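Cytochrome P450 monooxygenase (Rhodococcus sp. ECU0066, PDB 6KBH) probably acts as a self-sufficient monooxygenase in which FMN and a 2Fe-2S cluster feed electrons to a P450 heme. Local coordinates at residues G587-I592 with M617-R622; S523-P528 with Q535-H540; A331-V336 with K352-N357; F43-G48 with P71-W76. All blocks are in the same frame, centred on the assembly; numbering follows the deposited sequence.

Contact 1. Residues G587-I592 with M617-R622. With FMN (flavin mononucleotide), chain B.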
# COMPACT_ATOMS: atom_id res chain seq x y z
N GLY A 587 -18.81 -0.58 -27.74
CA GLY A 587 -17.48 -0.24 -28.23
C GLY A 587 -17.44 1.09 -28.97
O GLY A 587 -16.38 1.53 -29.42
N ILE A 588 -18.61 1.73 -29.11
CA ILE A 588 -18.70 3.03 -29.75
C ILE A 588 -18.02 4.11 -28.91
O ILE A 588 -17.58 5.13 -29.45
CB ILE A 588 -20.18 3.38 -30.02
CG1 ILE A 588 -20.30 4.68 -30.82
CG2 ILE A 588 -20.96 3.48 -28.71
CD1 ILE A 588 -19.68 4.60 -32.20
N THR A 589 -17.90 3.91 -27.60
CA THR A 589 -17.41 4.98 -26.73
C THR A 589 -15.97 5.39 -27.03
O THR A 589 -15.74 6.59 -27.22
CB THR A 589 -17.60 4.59 -25.26
OG1 THR A 589 -17.35 3.19 -25.08
CG2 THR A 589 -19.02 4.91 -24.81
N PRO A 590 -14.98 4.49 -27.07
CA PRO A 590 -13.62 4.98 -27.36
C PRO A 590 -13.43 5.41 -28.80
O PRO A 590 -12.68 6.37 -29.04
CB PRO A 590 -12.74 3.77 -27.00
CG PRO A 590 -13.60 2.61 -27.28
CD PRO A 590 -15.00 3.02 -26.92
N VAL A 591 -14.08 4.75 -29.75
CA VAL A 591 -13.84 5.06 -31.16
C VAL A 591 -14.38 6.45 -31.51
O VAL A 591 -13.76 7.19 -32.28
CB VAL A 591 -14.44 3.97 -32.06
CG1 VAL A 591 -15.85 3.67 -31.64
CG2 VAL A 591 -14.43 4.42 -33.49
N ILE A 592 -15.53 6.82 -30.95
CA ILE A 592 -16.14 8.10 -31.31
C ILE A 592 -15.25 9.26 -30.89
O ILE A 592 -15.21 10.30 -31.56
CB ILE A 592 -17.55 8.21 -30.70
CG1 ILE A 592 -18.29 9.43 -31.25
CG2 ILE A 592 -17.50 8.29 -29.18
CD1 ILE A 592 -19.77 9.20 -31.38
N MET A 617 -28.40 1.44 -29.83
CA MET A 617 -27.11 1.89 -30.35
C MET A 617 -26.94 3.36 -29.99
O MET A 617 -27.60 4.23 -30.57
CB MET A 617 -27.02 1.66 -31.86
CG MET A 617 -26.26 0.40 -32.24
SD MET A 617 -26.75 -0.28 -33.84
CE MET A 617 -26.44 1.10 -34.93
N ALA A 618 -26.05 3.62 -29.04
CA ALA A 618 -25.85 4.97 -28.53
C ALA A 618 -25.02 5.79 -29.51
O ALA A 618 -24.20 5.26 -30.27
CB ALA A 618 -25.16 4.93 -27.17
N PHE A 619 -25.26 7.10 -29.49
CA PHE A 619 -24.52 8.14 -30.20
C PHE A 619 -24.83 8.21 -31.69
O PHE A 619 -24.15 8.97 -32.39
CB PHE A 619 -23.01 8.00 -30.01
CG PHE A 619 -22.55 8.21 -28.60
CD1 PHE A 619 -22.72 9.44 -27.99
CD2 PHE A 619 -21.97 7.18 -27.89
CE1 PHE A 619 -22.30 9.64 -26.68
CE2 PHE A 619 -21.55 7.38 -26.58
CZ PHE A 619 -21.72 8.61 -25.98
N LEU A 620 -25.81 7.46 -32.20
CA LEU A 620 -26.24 7.66 -33.58
C LEU A 620 -26.67 9.10 -33.81
O LEU A 620 -26.34 9.70 -34.84
CB LEU A 620 -27.37 6.71 -33.93
CG LEU A 620 -27.12 5.21 -33.76
CD1 LEU A 620 -28.44 4.47 -33.82
CD2 LEU A 620 -26.17 4.70 -34.83
N ASP A 621 -27.41 9.66 -32.85
CA ASP A 621 -27.68 11.10 -32.82
C ASP A 621 -26.39 11.89 -32.94
O ASP A 621 -26.22 12.73 -33.83
CB ASP A 621 -28.41 11.44 -31.53
CG ASP A 621 -27.83 10.70 -30.33
OD1 ASP A 621 -27.75 9.46 -30.38
OD2 ASP A 621 -27.43 11.36 -29.35
N ARG A 622 -25.46 11.64 -32.02
CA ARG A 622 -24.14 12.26 -32.07
C ARG A 622 -23.43 11.95 -33.38
O ARG A 622 -22.80 12.83 -33.99
CB ARG A 622 -23.33 11.78 -30.88
CG ARG A 622 -21.85 12.01 -30.96
CD ARG A 622 -21.32 12.23 -29.57
NE ARG A 622 -19.88 12.43 -29.52
CZ ARG A 622 -19.19 12.46 -28.39
NH1 ARG A 622 -19.83 12.31 -27.23
NH2 ARG A 622 -17.88 12.65 -28.40
N1 FMN B . -13.23 -2.55 -19.98
C2 FMN B . -11.91 -2.37 -20.12
O2 FMN B . -11.12 -3.27 -19.69
N3 FMN B . -11.39 -1.27 -20.68
C4 FMN B . -12.22 -0.31 -21.13
O4 FMN B . -11.72 0.81 -21.71
C4A FMN B . -13.60 -0.47 -21.01
N5 FMN B . -14.41 0.50 -21.46
C5A FMN B . -15.74 0.33 -21.34
C6 FMN B . -16.55 1.35 -21.81
C7 FMN B . -17.91 1.23 -21.71
C7M FMN B . -18.70 2.44 -22.28
C8 FMN B . -18.50 0.10 -21.13
C8M FMN B . -20.00 -0.07 -20.99
C9 FMN B . -17.68 -0.93 -20.66
C9A FMN B . -16.29 -0.81 -20.75
N10 FMN B . -15.46 -1.78 -20.30
C10 FMN B . -14.12 -1.62 -20.42
C1' FMN B . -15.99 -3.02 -19.63
C2' FMN B . -16.22 -2.82 -18.16
O2' FMN B . -15.07 -2.64 -17.43
C3' FMN B . -16.99 -3.97 -17.57
O3' FMN B . -16.38 -5.22 -17.78
C4' FMN B . -18.44 -3.99 -18.08
O4' FMN B . -19.17 -2.82 -18.12
C5' FMN B . -19.35 -4.90 -17.20
O5' FMN B . -19.16 -4.82 -15.76
P FMN B . -19.77 -5.97 -14.87
O1P FMN B . -19.02 -6.05 -13.56
O2P FMN B . -21.21 -5.70 -14.56
O3P FMN B . -19.64 -7.25 -15.64
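At the start of helix 588-601, in the Rossmann-like nucleotide-binding part of the reductase, Ile588, Thr589 and Ile592 receive Phe619, the N-cap residue of helix 620-625. The phenyl ring points at the first turn of helix 588-601, with Ile588 and Thr589 at its rim. Ile588 CG2 lies in the ring plane at its edge, 3.9 Å from Phe619 CD2, and Thr589 CG2 reaches the same edge at Phe619 CE2, 4.0 Å away. Ile592 crosses the phenylalanine at about a right angle and sets its CD1 3.7 Å from Phe619 CB. An alanine in place of Ile588 would probably open a gap beside CD2 and leave the ring less firmly held on that edge.

Thr589 carries the contact on to the flavin: OG1, hydrogen-bonded to Ile586 O, comes to 3.2 Å from C7M of FMN. On the other flank, Arg622 runs past Ile592 to its outside partners, with NH1 on Cys525 O and NH2 in a salt bridge to Asp596. Arg622 CG stands 3.5 Å from Ile592 CD1, while Ile592 CG2 covers one face of the guanidinium.

Contact 2. Residues S523-P528 with Q535-H540. With FMN (flavin mononucleotide), chain B.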
# COMPACT_ATOMS: atom_id res chain seq x y z
N SER A 523 -14.48 3.78 -21.19
CA SER A 523 -13.92 4.80 -22.06
C SER A 523 -14.61 6.15 -21.85
O SER A 523 -15.70 6.25 -21.27
CB SER A 523 -14.05 4.38 -23.53
OG SER A 523 -13.33 3.19 -23.79
N LEU A 524 -13.95 7.20 -22.32
CA LEU A 524 -14.44 8.57 -22.18
C LEU A 524 -14.92 9.10 -23.52
O LEU A 524 -14.12 9.29 -24.44
CB LEU A 524 -13.36 9.47 -21.59
CG LEU A 524 -13.07 8.99 -20.18
CD1 LEU A 524 -11.60 9.13 -19.90
CD2 LEU A 524 -13.92 9.80 -19.24
N CYS A 525 -16.22 9.34 -23.60
CA CYS A 525 -16.89 9.78 -24.81
C CYS A 525 -17.33 11.24 -24.73
O CYS A 525 -18.11 11.68 -25.58
CB CYS A 525 -18.09 8.89 -25.08
SG CYS A 525 -18.99 8.52 -23.57
N GLY A 526 -16.86 11.97 -23.73
CA GLY A 526 -17.20 13.37 -23.58
C GLY A 526 -16.33 14.24 -24.46
O GLY A 526 -15.66 13.78 -25.39
N ASP A 527 -16.34 15.53 -24.16
CA ASP A 527 -15.57 16.50 -24.92
C ASP A 527 -14.22 16.71 -24.26
O ASP A 527 -14.17 17.07 -23.07
CB ASP A 527 -16.31 17.82 -25.03
CG ASP A 527 -15.48 18.91 -25.68
OD1 ASP A 527 -15.03 18.72 -26.83
OD2 ASP A 527 -15.27 19.96 -25.04
N PRO A 528 -13.10 16.51 -24.96
CA PRO A 528 -11.79 16.72 -24.32
C PRO A 528 -11.54 18.17 -23.96
O PRO A 528 -10.95 18.45 -22.90
CB PRO A 528 -10.80 16.22 -25.38
CG PRO A 528 -11.61 15.37 -26.32
CD PRO A 528 -12.97 15.99 -26.33
N GLN A 535 -17.04 12.16 -19.21
CA GLN A 535 -18.31 11.53 -19.56
C GLN A 535 -18.06 10.09 -19.95
O GLN A 535 -17.18 9.80 -20.77
CB GLN A 535 -19.01 12.27 -20.71
CG GLN A 535 -20.13 13.20 -20.25
CD GLN A 535 -20.79 13.92 -21.41
OE1 GLN A 535 -20.25 13.98 -22.51
NE2 GLN A 535 -21.97 14.47 -21.16
N VAL A 536 -18.83 9.18 -19.35
CA VAL A 536 -18.78 7.76 -19.67
C VAL A 536 -20.20 7.29 -19.94
O VAL A 536 -21.17 7.86 -19.44
CB VAL A 536 -18.14 6.93 -18.53
CG1 VAL A 536 -16.66 7.25 -18.42
CG2 VAL A 536 -18.84 7.20 -17.22
N ALA A 537 -20.31 6.23 -20.75
CA ALA A 537 -21.61 5.70 -21.16
C ALA A 537 -21.68 4.22 -20.82
O ALA A 537 -21.40 3.38 -21.67
CB ALA A 537 -21.84 5.95 -22.65
N VAL A 538 -22.10 3.89 -19.60
CA VAL A 538 -22.06 2.51 -19.13
C VAL A 538 -23.27 1.74 -19.66
O VAL A 538 -24.40 2.24 -19.67
CB VAL A 538 -21.99 2.47 -17.60
CG1 VAL A 538 -23.19 3.17 -17.00
CG2 VAL A 538 -21.90 1.03 -17.11
N LEU A 539 -23.03 0.50 -20.09
CA LEU A 539 -24.08 -0.42 -20.52
C LEU A 539 -24.44 -1.38 -19.39
O LEU A 539 -23.56 -1.86 -18.67
CB LEU A 539 -23.64 -1.20 -21.76
CG LEU A 539 -24.27 -2.58 -22.02
CD1 LEU A 539 -25.75 -2.46 -22.35
CD2 LEU A 539 -23.53 -3.33 -23.13
N HIS A 540 -25.73 -1.64 -19.23
CA HIS A 540 -26.21 -2.68 -18.32
C HIS A 540 -25.90 -4.02 -18.95
O HIS A 540 -26.65 -4.50 -19.81
CB HIS A 540 -27.71 -2.55 -18.06
CG HIS A 540 -28.14 -3.06 -16.72
ND1 HIS A 540 -27.74 -4.28 -16.22
CD2 HIS A 540 -28.97 -2.53 -15.79
CE1 HIS A 540 -28.29 -4.47 -15.04
NE2 HIS A 540 -29.04 -3.42 -14.75
N1 FMN B . -13.23 -2.55 -19.98
C2 FMN B . -11.91 -2.37 -20.12
O2 FMN B . -11.12 -3.27 -19.69
N3 FMN B . -11.39 -1.27 -20.68
C4 FMN B . -12.22 -0.31 -21.13
O4 FMN B . -11.72 0.81 -21.71
C4A FMN B . -13.60 -0.47 -21.01
N5 FMN B . -14.41 0.50 -21.46
C5A FMN B . -15.74 0.33 -21.34
C6 FMN B . -16.55 1.35 -21.81
C7 FMN B . -17.91 1.23 -21.71
C7M FMN B . -18.70 2.44 -22.28
C8 FMN B . -18.50 0.10 -21.13
C8M FMN B . -20.00 -0.07 -20.99
C9 FMN B . -17.68 -0.93 -20.66
C9A FMN B . -16.29 -0.81 -20.75
N10 FMN B . -15.46 -1.78 -20.30
C10 FMN B . -14.12 -1.62 -20.42
C1' FMN B . -15.99 -3.02 -19.63
C2' FMN B . -16.22 -2.82 -18.16
O2' FMN B . -15.07 -2.64 -17.43
C3' FMN B . -16.99 -3.97 -17.57
O3' FMN B . -16.38 -5.22 -17.78
C4' FMN B . -18.44 -3.99 -18.08
O4' FMN B . -19.17 -2.82 -18.12
C5' FMN B . -19.35 -4.90 -17.20
O5' FMN B . -19.16 -4.82 -15.76
P FMN B . -19.77 -5.97 -14.87
O1P FMN B . -19.02 -6.05 -13.56
O2P FMN B . -21.21 -5.70 -14.56
O3P FMN B . -19.64 -7.25 -15.64
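This is a buried backbone-to-backbone contact in the flavin-binding barrel, where Leu524, Cys525 and Gly526, just past strand 518-523, lie against Gln535 and Val536 on strand 533-536. A single hydrogen bond pins the two together: Cys525 N donates to Gln535 O at 3.0 Å. The same oxygen also takes a CA-H...O contact from Leu524 CA, 3.3 Å away.

Side chains fill in around this anchor. Leu524 and Val536 lie side by side and point the same way, with Leu524 CD2 3.8 Å from Val536 CG1. Cys525 SG stands between its own backbone N and carbonyl carbon (chi1 42°) and comes to 3.9 Å from Ala537 CB. Gly526 rests its CA 3.6 Å from Gln535 CB, and a side chain here would probably crowd Gln535. Gln535 stretches out beyond CG and places OE1 3.3 Å from Gly526 CA.

Both segments go on to touch FMN. Ser523 N gives a hydrogen bond to flavin N5 at 3.3 Å, and beyond Ala537 the backbone of Val538 and Leu539 passes the methyl edge of the isoalloxazine, with Val538 CA 3.8 Å from C8M. Thr589 packs on Ser523, Cys525 and Ala537 from helix 588-601. Ser523 ends the Arg-x-Tyr-Ser sequence characteristic of the ferredoxin reductase family, and the contact brings together the two outermost strands of a six-stranded antiparallel flavin-binding barrel.

Contact 3. Residues A331-V336 with K352-N357. With HEM (protoporphyrin IX containing Fe), chain C.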
# COMPACT_ATOMS: atom_id res chain seq x y z
N ALA A 331 14.71 5.52 14.49
CA ALA A 331 15.93 4.92 13.99
C ALA A 331 15.89 3.43 14.31
O ALA A 331 15.13 2.98 15.17
CB ALA A 331 17.17 5.58 14.60
N TRP A 332 16.73 2.68 13.61
CA TRP A 332 16.85 1.24 13.81
C TRP A 332 18.33 0.89 13.81
O TRP A 332 19.19 1.75 13.63
CB TRP A 332 16.06 0.46 12.75
CG TRP A 332 15.61 -0.89 13.23
CD1 TRP A 332 15.94 -2.10 12.69
CD2 TRP A 332 14.77 -1.16 14.35
NE1 TRP A 332 15.34 -3.11 13.40
CE2 TRP A 332 14.62 -2.56 14.43
CE3 TRP A 332 14.12 -0.36 15.30
CZ2 TRP A 332 13.85 -3.18 15.41
CZ3 TRP A 332 13.35 -0.98 16.28
CH2 TRP A 332 13.22 -2.37 16.33
N ARG A 333 18.63 -0.39 14.02
CA ARG A 333 19.99 -0.79 14.34
C ARG A 333 20.40 -2.04 13.58
O ARG A 333 19.60 -2.97 13.42
CB ARG A 333 20.16 -1.01 15.85
CG ARG A 333 19.93 0.26 16.66
CD ARG A 333 20.11 0.03 18.14
NE ARG A 333 19.08 -0.83 18.70
CZ ARG A 333 19.15 -1.37 19.91
NH1 ARG A 333 20.22 -1.14 20.67
NH2 ARG A 333 18.17 -2.14 20.36
N ARG A 334 21.65 -2.06 13.13
CA ARG A 334 22.26 -3.21 12.48
C ARG A 334 23.69 -3.35 12.97
O ARG A 334 24.32 -2.37 13.37
CB ARG A 334 22.22 -3.08 10.95
CG ARG A 334 20.84 -3.31 10.34
CD ARG A 334 20.43 -4.77 10.44
NE ARG A 334 19.15 -5.03 9.78
CZ ARG A 334 17.97 -4.99 10.38
NH1 ARG A 334 17.89 -4.69 11.67
NH2 ARG A 334 16.86 -5.24 9.70
N LEU A 335 24.19 -4.58 12.93
CA LEU A 335 25.55 -4.90 13.37
C LEU A 335 26.39 -5.24 12.15
O LEU A 335 26.10 -6.22 11.45
CB LEU A 335 25.54 -6.06 14.37
CG LEU A 335 26.89 -6.66 14.77
CD1 LEU A 335 27.76 -5.62 15.46
CD2 LEU A 335 26.68 -7.87 15.67
N VAL A 336 27.41 -4.43 11.88
CA VAL A 336 28.27 -4.66 10.72
C VAL A 336 29.08 -5.93 10.95
O VAL A 336 29.68 -6.11 12.02
CB VAL A 336 29.17 -3.45 10.47
CG1 VAL A 336 29.96 -3.63 9.19
CG2 VAL A 336 28.35 -2.17 10.41
N LYS A 352 28.38 -0.90 15.16
CA LYS A 352 26.94 -0.92 15.32
C LYS A 352 26.35 0.28 14.60
O LYS A 352 26.85 1.40 14.75
CB LYS A 352 26.55 -0.90 16.80
CG LYS A 352 27.07 -2.10 17.59
CD LYS A 352 26.64 -2.03 19.05
CE LYS A 352 27.17 -3.22 19.84
NZ LYS A 352 26.72 -3.16 21.26
N LEU A 353 25.32 0.05 13.80
CA LEU A 353 24.73 1.09 12.97
C LEU A 353 23.46 1.64 13.60
O LEU A 353 22.63 0.88 14.10
CB LEU A 353 24.43 0.56 11.56
CG LEU A 353 25.65 0.26 10.69
CD1 LEU A 353 25.24 0.01 9.24
CD2 LEU A 353 26.67 1.38 10.78
N LEU A 354 23.33 2.96 13.58
CA LEU A 354 22.06 3.63 13.87
C LEU A 354 21.55 4.21 12.56
O LEU A 354 22.01 5.27 12.12
CB LEU A 354 22.23 4.72 14.92
CG LEU A 354 20.88 5.25 15.40
CD1 LEU A 354 20.12 4.15 16.11
CD2 LEU A 354 21.05 6.46 16.31
N ILE A 355 20.61 3.51 11.93
CA ILE A 355 20.08 3.90 10.64
C ILE A 355 18.78 4.66 10.88
O ILE A 355 17.77 4.09 11.31
CB ILE A 355 19.91 2.69 9.71
CG1 ILE A 355 19.01 1.61 10.33
CG2 ILE A 355 21.27 2.08 9.41
CD1 ILE A 355 19.07 0.28 9.62
N VAL A 356 18.79 5.96 10.61
CA VAL A 356 17.73 6.86 11.06
C VAL A 356 16.62 6.81 10.01
O VAL A 356 16.65 7.54 9.01
CB VAL A 356 18.24 8.28 11.31
CG1 VAL A 356 17.15 9.14 11.92
CG2 VAL A 356 19.46 8.25 12.21
N ASN A 357 15.64 5.93 10.24
CA ASN A 357 14.47 5.85 9.38
C ASN A 357 13.79 7.21 9.26
O ASN A 357 13.30 7.59 8.19
CB ASN A 357 13.47 4.82 9.92
CG ASN A 357 14.12 3.49 10.24
OD1 ASN A 357 14.89 3.38 11.19
ND2 ASN A 357 13.77 2.46 9.48
CHA HEM C . 9.99 -6.01 12.41
CHB HEM C . 8.33 -1.25 12.60
CHC HEM C . 3.52 -2.92 14.03
CHD HEM C . 5.19 -7.63 13.83
C1A HEM C . 9.70 -4.58 12.41
C2A HEM C . 10.88 -3.79 12.05
C3A HEM C . 10.42 -2.47 12.09
C4A HEM C . 9.00 -2.58 12.49
CMA HEM C . 11.21 -1.23 11.81
CAA HEM C . 12.25 -4.26 11.68
CBA HEM C . 12.57 -4.18 10.22
CGA HEM C . 13.81 -4.82 9.70
O1A HEM C . 14.59 -5.07 10.66
O2A HEM C . 13.73 -4.95 8.45
C1B HEM C . 6.89 -1.23 13.01
C2B HEM C . 6.05 0.04 13.16
C3B HEM C . 4.54 -0.49 13.60
C4B HEM C . 4.65 -2.00 13.67
CMB HEM C . 6.49 1.45 12.96
CAB HEM C . 3.33 0.33 13.90
CBB HEM C . 2.90 1.34 12.89
C1C HEM C . 3.86 -4.37 14.01
C2C HEM C . 2.70 -5.14 14.38
C3C HEM C . 3.14 -6.45 14.33
C4C HEM C . 4.53 -6.33 13.94
CMC HEM C . 1.34 -4.64 14.72
CAC HEM C . 2.32 -7.67 14.61
CBC HEM C . 2.53 -8.46 15.85
C1D HEM C . 6.59 -7.40 13.43
C2D HEM C . 7.35 -8.69 13.29
C3D HEM C . 8.86 -8.19 12.85
C4D HEM C . 8.73 -6.69 12.80
CMD HEM C . 6.84 -10.07 13.51
CAD HEM C . 10.04 -9.04 12.55
CBD HEM C . 10.05 -9.69 11.21
CGD HEM C . 11.35 -10.19 10.71
O1D HEM C . 12.26 -9.63 11.37
O2D HEM C . 11.19 -11.01 9.76
NA HEM C . 8.53 -3.86 12.69
NB HEM C . 6.05 -2.45 13.24
NC HEM C . 5.01 -5.08 13.74
ND HEM C . 7.33 -6.10 13.11
FE HEM C . 6.72 -4.23 13.32
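Arg334 and Leu353 exchange backbone hydrogen bonds as an antiparallel pair: Leu353 N gives to Arg334 O at 2.7 Å, and Arg334 N returns a longer bond to Leu353 O. Two residues along, Trp332 and Ile355 form the second hydrogen-bonded pair, with Ile355 N to Trp332 O at 2.8 Å. The arginine side chain is bent on its way to the heme. At its tip, NH2 donates to heme propionate oxygen O1A, with a modelled length too short to be trusted at this resolution, and the propionate carbon CGA lies in the guanidinium plane at its edge. NH1 bonds back to Arg333 O at 3.0 Å, a second hold on the group.

Trp332 turns one face of its indole to the heme methyl CMA. On this side of the sheet Ile355 CD1 comes to 4.1 Å from Arg334 CG. Val336 CG2 packs on Leu353 CG at 3.6 Å. On the other side Leu354 CD1 meets Ala331 CB at 3.6 Å, Arg333 NH1 bonds to the carbonyl O of Glu101, and Lys352 NZ forms a salt bridge with the Glu101 carboxylate. The pairing belongs to the beta-1 sheet of the P450 fold. Set against the propionate, the Arg334 guanidinium is likely to offset its negative charge, while the bond to Arg333 O limits the rotation of the guanidinium.

Contact 4. Residues F43-G48 with P71-W76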
# COMPACT_ATOMS: atom_id res chain seq x y z
N PHE A 43 26.30 15.21 18.45
CA PHE A 43 25.10 14.42 18.28
C PHE A 43 24.74 13.72 19.58
O PHE A 43 25.59 13.05 20.19
CB PHE A 43 25.28 13.40 17.15
CG PHE A 43 24.10 12.48 16.96
CD1 PHE A 43 22.92 12.96 16.41
CD2 PHE A 43 24.18 11.14 17.30
CE1 PHE A 43 21.83 12.12 16.22
CE2 PHE A 43 23.09 10.30 17.12
CZ PHE A 43 21.92 10.78 16.58
N ASP A 44 23.50 13.89 20.02
CA ASP A 44 22.95 13.16 21.15
C ASP A 44 21.53 12.72 20.83
O ASP A 44 20.66 13.57 20.58
CB ASP A 44 22.97 14.02 22.42
CG ASP A 44 22.57 13.23 23.66
OD1 ASP A 44 22.36 12.01 23.56
OD2 ASP A 44 22.45 13.84 24.74
N PRO A 45 21.25 11.41 20.81
CA PRO A 45 19.89 10.94 20.56
C PRO A 45 18.98 10.97 21.77
O PRO A 45 17.80 10.61 21.65
CB PRO A 45 20.11 9.49 20.09
CG PRO A 45 21.35 9.07 20.80
CD PRO A 45 22.22 10.31 20.89
N PHE A 46 19.47 11.39 22.94
CA PHE A 46 18.70 11.30 24.17
C PHE A 46 18.13 12.63 24.65
O PHE A 46 17.21 12.62 25.47
CB PHE A 46 19.56 10.68 25.29
CG PHE A 46 20.14 9.34 24.93
CD1 PHE A 46 19.32 8.23 24.80
CD2 PHE A 46 21.50 9.20 24.72
CE1 PHE A 46 19.85 7.00 24.47
CE2 PHE A 46 22.03 7.96 24.39
CZ PHE A 46 21.20 6.86 24.26
N THR A 47 18.64 13.75 24.15
CA THR A 47 18.12 15.05 24.54
C THR A 47 18.30 16.03 23.38
O THR A 47 19.01 15.75 22.41
CB THR A 47 18.81 15.59 25.80
OG1 THR A 47 18.10 16.74 26.29
CG2 THR A 47 20.24 15.98 25.50
N GLY A 48 17.63 17.17 23.49
CA GLY A 48 17.80 18.25 22.55
C GLY A 48 17.13 18.03 21.21
O GLY A 48 16.01 17.50 21.11
N PRO A 71 30.23 10.12 19.29
CA PRO A 71 30.85 9.79 20.59
C PRO A 71 29.87 9.58 21.72
O PRO A 71 30.11 8.72 22.57
CB PRO A 71 31.77 11.00 20.84
CG PRO A 71 32.11 11.47 19.46
CD PRO A 71 30.85 11.29 18.67
N GLU A 72 28.76 10.34 21.77
CA GLU A 72 27.82 10.21 22.88
C GLU A 72 27.28 8.79 22.99
O GLU A 72 27.41 8.14 24.03
CB GLU A 72 26.67 11.22 22.72
CG GLU A 72 25.64 11.21 23.86
CD GLU A 72 26.22 11.58 25.23
OE1 GLU A 72 27.31 12.17 25.29
OE2 GLU A 72 25.56 11.28 26.25
N LEU A 73 26.68 8.29 21.92
CA LEU A 73 26.28 6.90 21.82
C LEU A 73 27.42 6.11 21.16
O LEU A 73 28.41 6.67 20.71
CB LEU A 73 24.96 6.80 21.05
CG LEU A 73 24.33 5.49 20.62
CD1 LEU A 73 22.89 5.44 21.08
CD2 LEU A 73 24.39 5.42 19.12
N GLY A 74 27.29 4.79 21.13
CA GLY A 74 28.41 4.02 20.62
C GLY A 74 28.38 3.66 19.15
O GLY A 74 29.20 2.83 18.73
N TYR A 75 27.49 4.24 18.36
CA TYR A 75 27.24 3.75 17.01
C TYR A 75 27.69 4.73 15.94
O TYR A 75 27.92 5.92 16.20
CB TYR A 75 25.75 3.46 16.77
CG TYR A 75 25.09 2.40 17.64
CD1 TYR A 75 25.69 1.93 18.81
CD2 TYR A 75 23.87 1.87 17.27
CE1 TYR A 75 25.07 0.97 19.58
CE2 TYR A 75 23.26 0.90 18.03
CZ TYR A 75 23.86 0.45 19.19
OH TYR A 75 23.23 -0.51 19.94
N TRP A 76 27.79 4.21 14.73
CA TRP A 76 27.87 5.02 13.52
C TRP A 76 26.46 5.34 13.05
O TRP A 76 25.58 4.48 13.09
CB TRP A 76 28.65 4.27 12.44
CG TRP A 76 30.01 3.86 12.89
CD1 TRP A 76 30.32 2.88 13.79
CD2 TRP A 76 31.26 4.41 12.47
NE1 TRP A 76 31.68 2.79 13.96
CE2 TRP A 76 32.28 3.72 13.16
CE3 TRP A 76 31.61 5.43 11.58
CZ2 TRP A 76 33.63 4.02 12.99
CZ3 TRP A 76 32.96 5.72 11.41
CH2 TRP A 76 33.95 5.02 12.11
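Asp44 OD1 is gripped from within its own loop and touched from across: Phe46 N donates to it at 3.0 Å, making an Asx turn, while Glu72 CG lies 3.4 Å from the same oxygen. The amide comes in from above the carboxylate plane. An alanine here removes the carboxylate and would probably leave Phe46 N without its acceptor and the turn free to shift.

Two acids thus stand close, Asp44 OD1 4.2 Å from Glu72 OE2 with their carboxylate planes 52° apart. Repulsion between them is presumably eased by Arg216, whose NH2 forms a salt bridge with Glu72 OE2. Nearer the backbone, Glu72 CB sits 3.3 Å from Phe43 O.

The apolar half of the contact gathers on one methyl. Leu73 CD1 lies 3.9 Å from Phe46 CZ and 4.0 Å from Pro45 CG, and the leucine crosses the phenylalanine at about a right angle. Pro45 CG in turn rests over a face of the Phe46 ring, displaced toward its rim, and Phe43 meets Phe68 edge-to-face. The contact joins the loop between helices 38-41 and 49-52 to the turn linking strands 67-69 and 76-78, at the outer edge of the P450 domain's five-stranded sheet.

In the fold
From the N terminus the order is contact 4, contact 3, contact 2, contact 1; each loop closes before the next opens, so none nests or crosses. Contact 4 closes a mainly helical loop, and Trp76 at its end bonds by backbone to Lys352 and Leu354, so contacts 4 and 3 share one sheet. Contact 3 closes a loop with two short strands between its own. Contact 2 closes a short loop of the flavin barrel; contact 1, spanning helix 588-601 and strand 605-611, meets it where Thr589 CG2 packs on Ala537 CB, and both touch FMN. The two pairs lie on opposite sides of the chain's centre; contacts 2 and 3 are about 38 Å apart at their nearest atoms.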